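Local coordinates for ABC transporter substrate-binding protein (Rhizobium radiobacter, PDB 6TFS) that binds an open-chain sugar-glutamate conjugate and probably hands such solutes to an ABC transporter for uptake, at residues Q279-R284 with P456-L461. Residues are numbered along the deposited sequence; the frame is centred on the assembly and turned at random.
With N7T ((2~{S})-2-[[(3~{S},4~{R},5~{R})-3,4,5,6-tetrakis(oxidanyl)-2-oxidanylidene-hexyl]amino]pentanedioic acid), chain C.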
loop_
_atom_site.group_PDB
_atom_site.type_symbol
_atom_site.label_atom_id
_atom_site.label_comp_id
_atom_site.label_asym_id
_atom_site.label_seq_id
_atom_site.Cartn_x
_atom_site.Cartn_y
_atom_site.Cartn_z
ATOM N N GLN A 279 -17.393 -4.001 -16.325
ATOM C CA GLN A 279 -16.770 -4.351 -17.605
ATOM C C GLN A 279 -15.241 -4.521 -17.431
ATOM O O GLN A 279 -14.675 -5.447 -18.009
ATOM C CB GLN A 279 -17.100 -3.319 -18.699
ATOM C CG GLN A 279 -16.617 -3.731 -20.092
ATOM C CD GLN A 279 -16.755 -2.661 -21.151
ATOM O OE1 GLN A 279 -16.151 -1.579 -21.081
ATOM N NE2 GLN A 279 -17.522 -2.967 -22.184
ATOM N N ILE A 280 -14.594 -3.662 -16.619
ATOM C CA ILE A 280 -13.146 -3.765 -16.337
ATOM C C ILE A 280 -12.833 -5.122 -15.653
ATOM O O ILE A 280 -11.917 -5.823 -16.095
ATOM C CB ILE A 280 -12.595 -2.547 -15.543
ATOM C CG1 ILE A 280 -12.738 -1.244 -16.379
ATOM C CG2 ILE A 280 -11.123 -2.775 -15.095
ATOM C CD1 ILE A 280 -12.657 0.015 -15.586
ATOM N N ALA A 281 -13.637 -5.502 -14.639
ATOM C CA ALA A 281 -13.460 -6.760 -13.901
ATOM C C ALA A 281 -13.627 -7.975 -14.824
ATOM O O ALA A 281 -12.812 -8.893 -14.760
ATOM C CB ALA A 281 -14.441 -6.835 -12.727
ATOM N N LYS A 282 -14.646 -7.952 -15.709
ATOM C CA LYS A 282 -14.933 -9.022 -16.672
ATOM C C LYS A 282 -13.818 -9.139 -17.726
ATOM O O LYS A 282 -13.375 -10.242 -18.037
ATOM C CB LYS A 282 -16.319 -8.822 -17.325
ATOM C CG LYS A 282 -16.805 -10.044 -18.087
ATOM C CD LYS A 282 -18.173 -9.838 -18.718
ATOM C CE LYS A 282 -18.641 -11.092 -19.421
ATOM N NZ LYS A 282 -20.069 -11.004 -19.829
ATOM N N TYR A 283 -13.355 -7.999 -18.242
ATOM C CA TYR A 283 -12.266 -7.880 -19.215
ATOM C C TYR A 283 -10.942 -8.424 -18.627
ATOM O O TYR A 283 -10.238 -9.166 -19.290
ATOM C CB TYR A 283 -12.125 -6.408 -19.613
ATOM C CG TYR A 283 -10.929 -6.053 -20.451
ATOM C CD1 TYR A 283 -9.693 -5.798 -19.863
ATOM C CD2 TYR A 283 -11.066 -5.796 -21.806
ATOM C CE1 TYR A 283 -8.598 -5.414 -20.625
ATOM C CE2 TYR A 283 -10.001 -5.328 -22.562
ATOM C CZ TYR A 283 -8.758 -5.168 -21.975
ATOM O OH TYR A 283 -7.695 -4.731 -22.728
ATOM N N ARG A 284 -10.610 -8.042 -17.399
ATOM C CA ARG A 284 -9.371 -8.473 -16.750
ATOM C C ARG A 284 -9.425 -9.915 -16.186
ATOM O O ARG A 284 -8.447 -10.642 -16.288
ATOM C CB ARG A 284 -8.957 -7.462 -15.670
ATOM C CG ARG A 284 -8.372 -6.184 -16.265
ATOM C CD ARG A 284 -7.942 -5.214 -15.192
ATOM N NE ARG A 284 -6.869 -4.375 -15.707
ATOM C CZ ARG A 284 -6.102 -3.580 -14.976
ATOM N NH1 ARG A 284 -6.310 -3.463 -13.670
ATOM N NH2 ARG A 284 -5.128 -2.887 -15.546
ATOM N N PRO A 456 -14.846 4.720 -7.855
ATOM C CA PRO A 456 -14.220 3.401 -7.694
ATOM C C PRO A 456 -14.214 2.596 -8.985
ATOM O O PRO A 456 -15.144 2.671 -9.786
ATOM C CB PRO A 456 -15.094 2.722 -6.631
ATOM C CG PRO A 456 -16.421 3.346 -6.765
ATOM C CD PRO A 456 -16.193 4.764 -7.237
ATOM N N LEU A 457 -13.151 1.838 -9.186
ATOM C CA LEU A 457 -13.043 0.973 -10.351
ATOM C C LEU A 457 -12.984 -0.448 -9.841
ATOM O O LEU A 457 -13.921 -0.882 -9.176
ATOM C CB LEU A 457 -11.840 1.376 -11.226
ATOM C CG LEU A 457 -11.793 2.879 -11.585
ATOM C CD1 LEU A 457 -10.448 3.279 -12.070
ATOM C CD2 LEU A 457 -12.873 3.251 -12.572
ATOM N N THR A 458 -11.888 -1.146 -10.078
ATOM C CA THR A 458 -11.719 -2.509 -9.607
ATOM C C THR A 458 -10.646 -2.561 -8.547
ATOM O O THR A 458 -9.781 -1.686 -8.462
ATOM C CB THR A 458 -11.308 -3.419 -10.777
ATOM O OG1 THR A 458 -10.241 -2.775 -11.487
ATOM C CG2 THR A 458 -12.469 -3.724 -11.716
ATOM N N GLU A 459 -10.702 -3.610 -7.751
ATOM C CA GLU A 459 -9.648 -3.919 -6.812
ATOM C C GLU A 459 -8.964 -5.186 -7.359
ATOM O O GLU A 459 -9.617 -6.018 -7.999
ATOM C CB GLU A 459 -10.147 -4.076 -5.369
ATOM C CG GLU A 459 -11.022 -5.288 -5.114
ATOM C CD GLU A 459 -11.593 -5.379 -3.713
ATOM O OE1 GLU A 459 -11.371 -4.456 -2.894
ATOM O OE2 GLU A 459 -12.272 -6.389 -3.435
ATOM N N ASN A 460 -7.659 -5.287 -7.171
ATOM C CA ASN A 460 -6.926 -6.439 -7.676
ATOM C C ASN A 460 -6.049 -7.074 -6.653
ATOM O O ASN A 460 -5.275 -6.381 -5.992
ATOM C CB ASN A 460 -6.087 -6.106 -8.933
ATOM C CG ASN A 460 -5.498 -4.704 -8.985
ATOM O OD1 ASN A 460 -6.009 -3.831 -9.692
ATOM N ND2 ASN A 460 -4.433 -4.451 -8.237
ATOM N N LEU A 461 -6.111 -8.413 -6.576
ATOM C CA LEU A 461 -5.210 -9.201 -5.729
ATOM C C LEU A 461 -3.816 -9.129 -6.384
ATOM O O LEU A 461 -3.717 -8.910 -7.594
ATOM C CB LEU A 461 -5.677 -10.666 -5.672
ATOM C CG LEU A 461 -7.020 -10.954 -4.964
ATOM C CD1 LEU A 461 -7.508 -12.373 -5.281
ATOM C CD2 LEU A 461 -6.919 -10.733 -3.431
HETATM O OAN N7T C . -4.081 -2.365 -12.481
HETATM C CAM N7T C . -3.729 -1.411 -11.513
HETATM C CAL N7T C . -2.644 -2.015 -10.645
HETATM O OAT N7T C . -1.434 -2.102 -11.369
HETATM C CAK N7T C . -2.462 -1.220 -9.342
HETATM O OAS N7T C . -3.594 -1.378 -8.506
HETATM C CAJ N7T C . -1.211 -1.639 -8.580
HETATM O OAR N7T C . -1.240 -2.981 -8.192
HETATM C CAI N7T C . -0.997 -0.907 -7.265
HETATM O OAQ N7T C . -1.926 -0.649 -6.479
HETATM C CAH N7T C . 0.467 -0.590 -6.904
HETATM N N N7T C . 0.628 -0.303 -5.491
HETATM C CA N7T C . 0.659 1.127 -5.235
HETATM C C N7T C . 1.744 1.853 -5.995
HETATM O O N7T C . 2.900 1.404 -6.050
HETATM C CB N7T C . 0.774 1.344 -3.733
HETATM C CG N7T C . 0.563 2.833 -3.331
HETATM C CD N7T C . 0.478 3.090 -1.856
HETATM O OE1 N7T C . 0.243 4.257 -1.473
HETATM O OE2 N7T C . 0.627 2.182 -1.001
HETATM O OXT N7T C . 1.462 2.929 -6.574
HETATM O O HOH W 1 -8.103 -4.398 -11.325
#
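T458 sets its methyl group against the flank of helix 277-284, where I280 and A281 receive it. CG2 of T458 lies 3.6 Å from the backbone N of A281 and also touches the CB of the same residue. The CG2 branch of I280 passes 3.7 Å from T458 OG1. The other branch of I280 ends in CD1, which makes a looser apolar contact with L457 CD2 at 4.4 Å. These buried touches are van der Waals in kind, and helix and strand run at 32° with their axes 8.1 Å apart.

The polar half of the contact is bridged by a water. It accepts from T458 OG1 and from NH1 of R284, and donates to N460 OD1, which also receives a bond from N251 ND2 on strand 240-255. T458 turns its hydroxyl toward this water with OG1 placed between its own N and carbonyl carbon (chi1 48°). The water meets the R284 guanidinium at its edge, in the plane of the group.

Both segments also reach the bound N7T. R284, its chain extended from CG to NE, donates from NH1 to hydroxyl OAN of N7T at 2.8 Å, and weakly from NH2, which is held as well by the carbonyl O of G341. N460 ND2 gives a nearly straight bond (166°) to OAS of N7T at 3.2 Å. Helix and strand thus join through a small apolar interface whose polar side lines the sugar end of the pocket: the shared water couples R284 and N460, probably helping to orient both donors toward the ligand hydroxyls.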